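Local coordinates for protein putative 4-Hydroxy-2-oxoglutarate aldolase / 2-dehydro-3-deoxyphosphogluconate aldolase (Yersinia enterocolitica, PDB 3LM7) that is of unknown function but is a putative aldolase of the KDGP aldolase family, in the TIM-barrel clan, at residues 80-83 with 84-88; 104-107 with 108-111; 51-54 with 55-59. All blocks are in the same frame, centred on the assembly; numbering follows the deposited sequence.

In the fold
The three contacts are local, about two turns each, along three successive helices, in the chain order interaction 3 (helix 50-63), interaction 1 (helix 80-90) and interaction 2 (helix 102-109, running just past its end). Each helix belongs to a beta-alpha-beta unit of the parallel sheet, as expected of a TIM-barrel-like domain. Interaction 1 is the middle member: its centre lies about 9 Å from that of interaction 2 and about 12 Å from that of interaction 3. S84 OG meets S105 OG at 2.6 Å, a probable hydrogen bond, while I86 packs on A53 and M57. Interactions 2 and 3 do not touch, so helix 80-90 joins its two neighbours in the outer helical layer.

Interaction 1 (80-83 with 84-88); sequences SVMV and SQISQ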
ATOM      1  N   SER A  80      28.277   7.417  -3.041  1.00  8.17           N
ATOM      2  CA  SER A  80      27.505   6.294  -2.442  1.00  8.33           C
ATOM      3  C   SER A  80      27.952   5.836  -1.045  1.00  9.09           C
ATOM      4  O   SER A  80      27.137   5.656  -0.150  1.00  8.70           O
ATOM      5  CB  SER A  80      27.402   5.087  -3.405  1.00  8.15           C
ATOM      6  OG  SER A  80      26.750   3.985  -2.741  1.00  6.96           O
ATOM      7  N   VAL A  81      29.260   5.674  -0.842  1.00  9.34           N
ATOM      8  CA  VAL A  81      29.730   5.237   0.464  1.00 10.38           C
ATOM      9  C   VAL A  81      29.508   6.353   1.511  1.00  8.84           C
ATOM     10  O   VAL A  81      29.109   6.087   2.652  1.00  7.97           O
ATOM     11  CB  VAL A  81      31.243   4.861   0.383  1.00 10.70           C
ATOM     12  CG1 VAL A  81      31.932   4.830   1.833  1.00 12.01           C
ATOM     13  CG2 VAL A  81      31.400   3.525  -0.426  1.00 12.89           C
HETATM   14  N   MSE A  82      29.789   7.586   1.154  1.00  9.16           N
HETATM   15  CA  MSE A  82      29.547   8.679   2.122  1.00  9.34           C
HETATM   16  C   MSE A  82      28.071   8.768   2.506  1.00  8.25           C
HETATM   17  O   MSE A  82      27.752   8.936   3.671  1.00  8.51           O
HETATM   18  CB  MSE A  82      29.999  10.001   1.543  1.00  9.82           C
HETATM   19  CG  MSE A  82      30.339  11.038   2.585  1.00 18.45           C
HETATM   20 SE   MSE A  82      30.609  12.717   1.589  1.00 27.02          SE
HETATM   21  CE  MSE A  82      30.824  13.866   3.079  1.00 23.88           C
ATOM     22  N   VAL A  83      27.160   8.604   1.536  1.00  8.41           N
ATOM     23  CA  VAL A  83      25.714   8.588   1.882  1.00  7.30           C
ATOM     24  C   VAL A  83      25.375   7.473   2.870  1.00  8.58           C
ATOM     25  O   VAL A  83      24.639   7.700   3.834  1.00  9.45           O
ATOM     26  CB  VAL A  83      24.809   8.535   0.616  1.00  7.80           C
ATOM     27  CG1 VAL A  83      23.379   8.211   0.995  1.00  5.74           C
ATOM     28  CG2 VAL A  83      24.859   9.949  -0.050  1.00  7.93           C
ATOM     29  N   SER A  84      25.964   6.284   2.701  1.00  7.79           N
ATOM     30  CA  SER A  84      25.685   5.212   3.641  1.00  8.48           C
ATOM     31  C   SER A  84      26.189   5.574   5.047  1.00  9.51           C
ATOM     32  O   SER A  84      25.538   5.270   6.044  1.00  8.35           O
ATOM     33  CB  SER A  84      26.367   3.887   3.218  1.00  8.33           C
ATOM     34  OG  SER A  84      25.723   3.385   2.074  1.00 12.90           O
ATOM     35  N   GLN A  85      27.382   6.162   5.119  1.00  9.99           N
ATOM     36  CA  GLN A  85      27.898   6.550   6.424  1.00 11.10           C
ATOM     37  C   GLN A  85      27.154   7.704   7.061  1.00 11.18           C
ATOM     38  O   GLN A  85      26.887   7.682   8.284  1.00 11.87           O
ATOM     39  CB  GLN A  85      29.400   6.817   6.329  1.00 10.23           C
ATOM     40  CG  GLN A  85      30.166   5.562   5.846  1.00 17.71           C
ATOM     41  CD  GLN A  85      31.604   5.914   5.461  1.00 25.68           C
ATOM     42  OE1 GLN A  85      31.946   7.067   5.401  1.00 24.67           O
ATOM     43  NE2 GLN A  85      32.423   4.914   5.184  1.00 29.87           N
ATOM     44  N   ILE A  86      26.844   8.737   6.279  1.00 11.09           N
ATOM     45  CA  ILE A  86      26.038   9.827   6.790  1.00 10.16           C
ATOM     46  C   ILE A  86      24.693   9.304   7.317  1.00 10.90           C
ATOM     47  O   ILE A  86      24.237   9.667   8.430  1.00 10.39           O
ATOM     48  CB  ILE A  86      25.761  10.849   5.709  1.00 10.52           C
ATOM     49  CG1 ILE A  86      27.034  11.582   5.325  1.00 10.54           C
ATOM     50  CG2 ILE A  86      24.674  11.875   6.150  1.00  8.15           C
ATOM     51  CD1 ILE A  86      26.888  12.432   4.018  1.00 10.26           C
ATOM     52  N   SER A  87      24.032   8.469   6.520  1.00 10.47           N
ATOM     53  CA  SER A  87      22.640   8.011   6.858  1.00 10.43           C
ATOM     54  C   SER A  87      22.605   7.179   8.135  1.00  9.58           C
ATOM     55  O   SER A  87      21.668   7.271   8.898  1.00  9.82           O
ATOM     56  CB  SER A  87      21.997   7.271   5.661  1.00 11.31           C
ATOM     57  OG  SER A  87      21.932   8.137   4.516  1.00 10.57           O
ATOM     58  N   GLN A  88      23.628   6.359   8.358  1.00  9.35           N
ATOM     59  CA  GLN A  88      23.778   5.594   9.609  1.00  8.29           C
ATOM     60  C   GLN A  88      23.599   6.494  10.841  1.00  8.72           C
ATOM     61  O   GLN A  88      22.858   6.138  11.784  1.00  9.19           O
ATOM     62  CB  GLN A  88      25.186   4.960   9.687  1.00  8.38           C
ATOM     63  CG  GLN A  88      25.380   4.177  10.956  1.00 11.57           C
ATOM     64  CD  GLN A  88      26.651   3.440  10.996  1.00 14.72           C
ATOM     65  OE1 GLN A  88      27.610   3.808  10.346  1.00 16.46           O
ATOM     66  NE2 GLN A  88      26.662   2.349  11.716  1.00 19.73           N
TER
HETATM   67  O   HOH W   1      27.365   2.475  -0.178  1.00 32.00           O
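V83 and S87 meet one turn apart on helix 80-90 through a carbonyl that is gripped twice. V83 O accepts the backbone N of S87 at 2.9 Å, and S87 OG donates a second bond to V83 O at 2.8 Å. The two donors come from opposite faces of the carbonyl plane, and the hydroxyl stands 36° above it, away from a lone pair. A chi1 of -60° folds S87 OG back beside its own N and over the preceding turn, next to the methyl V83 CG1. Both side chains face the sheet, resting on V70 and V95 of the strands that flank this helix in its beta-alpha-beta unit.

S84 carries the polar side of the turn. Its N bonds to S80 O at 3.1 Å, and a water spans the two hydroxyls, donating to S80 OG at 3.0 Å and lying 2.9 Å from S84 OG. Each serine also has a protein partner, Q97 for S80 and S105 on the next helix for S84.

On a further face, the carbonyl of selenomethionine M82 takes the N-H of I86 at 2.8 Å in an almost straight bond (176°). Beyond the backbone bond the two side chains slant across one another, with M82 CG 4.0 Å from I86 CD1; both then reach helix 50-63, M82 at V50 and I86 at A53 and M57. Q85 runs alongside V81, its NE2 3.4 Å from V81 CG1 on the more exposed side.

All three buried hydroxyls are thus satisfied, S87 by V83 O, S80 by Q97 and the water, S84 by S105 and the water, which allows them to sit in a mainly apolar interface while M82 and I86 turn to helix 50-63.

Interaction 2 (104-107 with 108-111); sequences ASRA and LLGQ
A104 receives the N-H of L108 on its carbonyl oxygen, with L108 N 2.9 Å from A104 O. The L108 side chain turns back over the same carbonyl, putting L108 CG 3.4 Å from A104 O, so the branch point of the leucine lies beside the bonded oxygen. S105, next along, repeats the pattern on the buried side of the helix: its O lies 2.9 Å from L109 N, and L109 CG approaches S105 O to 3.3 Å. The S105 hydroxyl is hydrogen-bonded to S84 and Q97.

Helix 102-109 links strand 94-95 to strand 115-120 in a beta-alpha-beta unit, and L109 packs against both strands, touching V95 and V116. The helix gives out immediately afterwards at G110, which takes up a positive phi.

R106 spans this helix end. Its carbonyl still accepts G110 N, at 3.2 Å from R106 O, while its side chain reaches one residue further. Bends at chi2 (68°) and chi3 (63°) curl the chain forward past the last turn, and R106 NH1 donates to Q111 O at 2.8 Å. The donor lies in the carbonyl plane on a lone pair, although the oxygen is tilted somewhat from the guanidinium plane. R106 CD also comes to 3.2 Å from Q111 O, and L109 CD1 approaches the guanidinium obliquely. The same NH1 bonds to T114 O and NE to G158 O, so several backbone carbonyls hold this buried cation in place.

A107 follows on the exposed side of the helix. Beyond the turn, the Q111 amide reaches T114 and Q91 through NE2.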
ATOM      1  N   ALA A 104      24.429  -1.872   1.662  1.00  6.74           N
ATOM      2  CA  ALA A 104      25.193  -1.265   2.792  1.00  6.25           C
ATOM      3  C   ALA A 104      24.366  -0.210   3.535  1.00  7.31           C
ATOM      4  O   ALA A 104      24.496  -0.077   4.752  1.00  7.67           O
ATOM      5  CB  ALA A 104      26.496  -0.627   2.266  1.00  6.84           C
ATOM      6  N   SER A 105      23.574   0.599   2.827  1.00  6.72           N
ATOM      7  CA  SER A 105      22.844   1.688   3.532  1.00  8.17           C
ATOM      8  C   SER A 105      21.815   1.072   4.434  1.00  6.93           C
ATOM      9  O   SER A 105      21.627   1.483   5.577  1.00  7.47           O
ATOM     10  CB  SER A 105      22.152   2.671   2.538  1.00  7.78           C
ATOM     11  OG  SER A 105      23.096   3.579   1.995  1.00 10.23           O
ATOM     12  N   ARG A 106      21.083   0.089   3.929  1.00  6.42           N
ATOM     13  CA  ARG A 106      20.069  -0.471   4.798  1.00  6.80           C
ATOM     14  C   ARG A 106      20.708  -1.110   6.037  1.00  6.06           C
ATOM     15  O   ARG A 106      20.183  -1.000   7.173  1.00  7.27           O
ATOM     16  CB  ARG A 106      19.195  -1.464   4.044  1.00  6.25           C
ATOM     17  CG  ARG A 106      18.315  -2.366   4.936  1.00  9.24           C
ATOM     18  CD  ARG A 106      17.196  -1.481   5.652  1.00 10.81           C
ATOM     19  NE  ARG A 106      16.347  -0.921   4.574  1.00  6.13           N
ATOM     20  CZ  ARG A 106      15.726   0.244   4.595  1.00  8.42           C
ATOM     21  NH1 ARG A 106      15.760   0.970   5.701  1.00  3.22           N
ATOM     22  NH2 ARG A 106      14.972   0.632   3.527  1.00  4.66           N
ATOM     23  N   ALA A 107      21.793  -1.827   5.825  1.00  6.88           N
ATOM     24  CA  ALA A 107      22.457  -2.496   6.934  1.00  7.20           C
ATOM     25  C   ALA A 107      22.962  -1.466   7.942  1.00  8.54           C
ATOM     26  O   ALA A 107      22.774  -1.708   9.142  1.00  8.61           O
ATOM     27  CB  ALA A 107      23.636  -3.338   6.451  1.00  6.13           C
ATOM     28  N   LEU A 108      23.600  -0.371   7.500  1.00  7.42           N
ATOM     29  CA  LEU A 108      24.069   0.635   8.456  1.00  7.96           C
ATOM     30  C   LEU A 108      22.922   1.439   9.099  1.00  9.21           C
ATOM     31  O   LEU A 108      23.058   1.929  10.229  1.00  9.02           O
ATOM     32  CB  LEU A 108      25.056   1.586   7.817  1.00  7.75           C
ATOM     33  CG  LEU A 108      26.372   0.857   7.383  1.00  9.21           C
ATOM     34  CD1 LEU A 108      27.316   1.923   6.839  1.00 12.13           C
ATOM     35  CD2 LEU A 108      27.054  -0.013   8.576  1.00  6.71           C
ATOM     36  N   LEU A 109      21.769   1.536   8.436  1.00  8.78           N
ATOM     37  CA  LEU A 109      20.624   2.199   9.058  1.00  8.63           C
ATOM     38  C   LEU A 109      20.142   1.409  10.255  1.00  9.79           C
ATOM     39  O   LEU A 109      19.704   2.004  11.282  1.00  9.80           O
ATOM     40  CB  LEU A 109      19.452   2.406   8.054  1.00  8.35           C
ATOM     41  CG  LEU A 109      19.626   3.606   7.104  1.00  9.67           C
ATOM     42  CD1 LEU A 109      18.667   3.456   5.859  1.00  7.41           C
ATOM     43  CD2 LEU A 109      19.317   4.932   7.848  1.00  7.36           C
ATOM     44  N   GLY A 110      20.201   0.082  10.145  1.00 10.11           N
ATOM     45  CA  GLY A 110      19.849  -0.792  11.274  1.00 10.15           C
ATOM     46  C   GLY A 110      18.335  -0.924  11.493  1.00 10.51           C
ATOM     47  O   GLY A 110      17.899  -1.466  12.509  1.00 11.48           O
ATOM     48  N   GLN A 111      17.520  -0.452  10.556  1.00  9.27           N
ATOM     49  CA  GLN A 111      16.055  -0.598  10.668  1.00  9.10           C
ATOM     50  C   GLN A 111      15.536  -0.463   9.223  1.00 10.42           C
ATOM     51  O   GLN A 111      16.256   0.037   8.318  1.00  9.60           O
ATOM     52  CB  GLN A 111      15.367   0.455  11.654  1.00 10.49           C
ATOM     53  CG  GLN A 111      16.000   1.869  11.641  1.00  7.23           C
ATOM     54  CD  GLN A 111      15.601   2.734  10.394  1.00  7.86           C
ATOM     55  OE1 GLN A 111      14.695   2.435   9.676  1.00  8.54           O
ATOM     56  NE2 GLN A 111      16.308   3.795  10.191  1.00  8.24           N
TER

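Interaction 3 (51-54 with 55-59); sequences DSAV and KDMRE
The carbonyls of D51, S52, A53 and V54 accept the N-H groups of K55, D56, M57 and R58 in turn, giving a regular run of alpha-helix in which V54 O lies 2.8 Å from R58 N. V54 and R58 also run side by side beyond the backbone. The V54 methyl CG1 sits over the centre of one guanidinium face, 3.4 Å from R58 CZ, and R58 CD comes to 3.9 Å from the same methyl. With chi1 at -87° and the chain extended from CG to NE, R58 follows V54 and its guanidinium comes under the methyl; there NH2 makes a weak hydrogen bond to Q89 O on helix 80-90.

Helix 50-63 connects strands 38-43 and 68-71 in a beta-alpha-beta unit of the TIM-barrel-like domain, and A53 and selenomethionine M57 are buried on its inner side. M57 CG is set anti to its carbonyl carbon (chi1 -64°), beside its own N, and lies 3.1 Å from A53 O. From there the side chain runs on in extended form, bringing M57 CE to 4.4 Å from A53 CB, and touches L68 and V70 of the sheet.

K55 CB lies 3.4 Å from D51 O on the outer face. D56 turns its carboxylate away from the turn, where OD1 forms a salt bridge with K24 and OD2 a hydrogen bond with Y47.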
ATOM      1  N   ASP A  51      31.531  13.764   9.262  1.00 18.75           N
ATOM      2  CA  ASP A  51      31.119  14.454  10.487  1.00 19.56           C
ATOM      3  C   ASP A  51      30.394  15.776  10.245  1.00 18.37           C
ATOM      4  O   ASP A  51      29.368  16.033  10.877  1.00 17.70           O
ATOM      5  CB  ASP A  51      32.310  14.708  11.411  1.00 20.10           C
ATOM      6  CG  ASP A  51      32.839  13.442  12.019  1.00 25.29           C
ATOM      7  OD1 ASP A  51      32.008  12.543  12.327  1.00 25.20           O
ATOM      8  OD2 ASP A  51      34.080  13.394  12.224  1.00 27.32           O
ATOM      9  N   SER A  52      30.916  16.572   9.307  1.00 18.90           N
ATOM     10  CA  SER A  52      30.319  17.873   8.982  1.00 18.98           C
ATOM     11  C   SER A  52      28.975  17.704   8.319  1.00 15.90           C
ATOM     12  O   SER A  52      28.044  18.431   8.649  1.00 15.79           O
ATOM     13  CB  SER A  52      31.235  18.724   8.093  1.00 19.50           C
ATOM     14  OG  SER A  52      31.651  18.012   6.930  1.00 25.41           O
ATOM     15  N   ALA A  53      28.869  16.760   7.382  1.00 14.24           N
ATOM     16  CA  ALA A  53      27.558  16.449   6.782  1.00 14.66           C
ATOM     17  C   ALA A  53      26.527  16.021   7.864  1.00 13.71           C
ATOM     18  O   ALA A  53      25.386  16.492   7.870  1.00 15.00           O
ATOM     19  CB  ALA A  53      27.719  15.380   5.667  1.00 12.21           C
ATOM     20  N   VAL A  54      26.928  15.123   8.771  1.00 13.28           N
ATOM     21  CA  VAL A  54      26.036  14.662   9.824  1.00 12.79           C
ATOM     22  C   VAL A  54      25.564  15.861  10.650  1.00 13.17           C
ATOM     23  O   VAL A  54      24.370  16.078  10.821  1.00 13.36           O
ATOM     24  CB  VAL A  54      26.741  13.616  10.722  1.00 11.31           C
ATOM     25  CG1 VAL A  54      25.862  13.314  11.976  1.00 12.22           C
ATOM     26  CG2 VAL A  54      27.016  12.328   9.887  1.00 13.51           C
ATOM     27  N   LYS A  55      26.518  16.651  11.151  1.00 14.92           N
ATOM     28  CA  LYS A  55      26.204  17.827  11.974  1.00 16.03           C
ATOM     29  C   LYS A  55      25.186  18.714  11.238  1.00 14.37           C
ATOM     30  O   LYS A  55      24.136  19.050  11.772  1.00 15.66           O
ATOM     31  CB  LYS A  55      27.529  18.593  12.205  1.00 18.82           C
ATOM     32  CG  LYS A  55      27.634  19.280  13.548  1.00 25.24           C
ATOM     33  CD  LYS A  55      29.025  19.935  13.719  1.00 33.90           C
ATOM     34  CE  LYS A  55      29.070  20.754  15.012  1.00 34.92           C
ATOM     35  NZ  LYS A  55      27.670  21.209  15.374  1.00 35.93           N
ATOM     36  N   ASP A  56      25.468  19.055   9.978  1.00 14.91           N
ATOM     37  CA  ASP A  56      24.638  20.019   9.306  1.00 14.48           C
ATOM     38  C   ASP A  56      23.263  19.454   9.025  1.00 12.51           C
ATOM     39  O   ASP A  56      22.261  20.150   9.168  1.00 12.51           O
ATOM     40  CB  ASP A  56      25.278  20.528   8.016  1.00 14.00           C
ATOM     41  CG  ASP A  56      24.745  21.936   7.624  1.00 17.31           C
ATOM     42  OD1 ASP A  56      24.794  22.801   8.508  1.00 18.11           O
ATOM     43  OD2 ASP A  56      24.324  22.170   6.462  1.00 16.30           O
HETATM   44  N   MSE A  57      23.218  18.193   8.584  1.00 12.02           N
HETATM   45  CA  MSE A  57      21.937  17.548   8.294  1.00 11.34           C
HETATM   46  C   MSE A  57      21.077  17.312   9.552  1.00 11.13           C
HETATM   47  O   MSE A  57      19.866  17.385   9.493  1.00 10.88           O
HETATM   48  CB  MSE A  57      22.182  16.211   7.516  1.00 10.29           C
HETATM   49  CG  MSE A  57      22.819  16.509   6.165  1.00 11.10           C
HETATM   50 SE   MSE A  57      22.703  14.891   5.090  1.00 14.59          SE
HETATM   51  CE  MSE A  57      23.854  15.418   3.602  1.00 13.04           C
ATOM     52  N   ARG A  58      21.709  17.079  10.703  1.00 11.67           N
ATOM     53  CA  ARG A  58      20.962  17.076  11.961  1.00 12.45           C
ATOM     54  C   ARG A  58      20.318  18.442  12.231  1.00 11.15           C
ATOM     55  O   ARG A  58      19.181  18.526  12.696  1.00 13.54           O
ATOM     56  CB  ARG A  58      21.883  16.673  13.120  1.00 13.27           C
ATOM     57  CG  ARG A  58      21.912  15.180  13.248  1.00 14.54           C
ATOM     58  CD  ARG A  58      23.005  14.786  14.226  1.00 16.93           C
ATOM     59  NE  ARG A  58      23.153  13.347  14.369  1.00 20.06           N
ATOM     60  CZ  ARG A  58      24.233  12.798  14.943  1.00 25.04           C
ATOM     61  NH1 ARG A  58      25.214  13.586  15.430  1.00 20.74           N
ATOM     62  NH2 ARG A  58      24.314  11.483  15.101  1.00 23.97           N
ATOM     63  N   GLU A  59      21.011  19.523  11.896  1.00 12.54           N
ATOM     64  CA  GLU A  59      20.379  20.831  12.056  1.00 10.98           C
ATOM     65  C   GLU A  59      19.139  20.991  11.127  1.00 11.33           C
ATOM     66  O   GLU A  59      18.100  21.499  11.558  1.00  9.64           O
ATOM     67  CB  GLU A  59      21.414  21.957  11.813  1.00 11.18           C
ATOM     68  CG  GLU A  59      22.579  21.963  12.767  1.00 13.95           C
ATOM     69  CD  GLU A  59      23.580  23.125  12.494  1.00 18.40           C
ATOM     70  OE1 GLU A  59      23.149  24.204  12.059  1.00 17.65           O
ATOM     71  OE2 GLU A  59      24.778  22.921  12.731  1.00 20.04           O
TER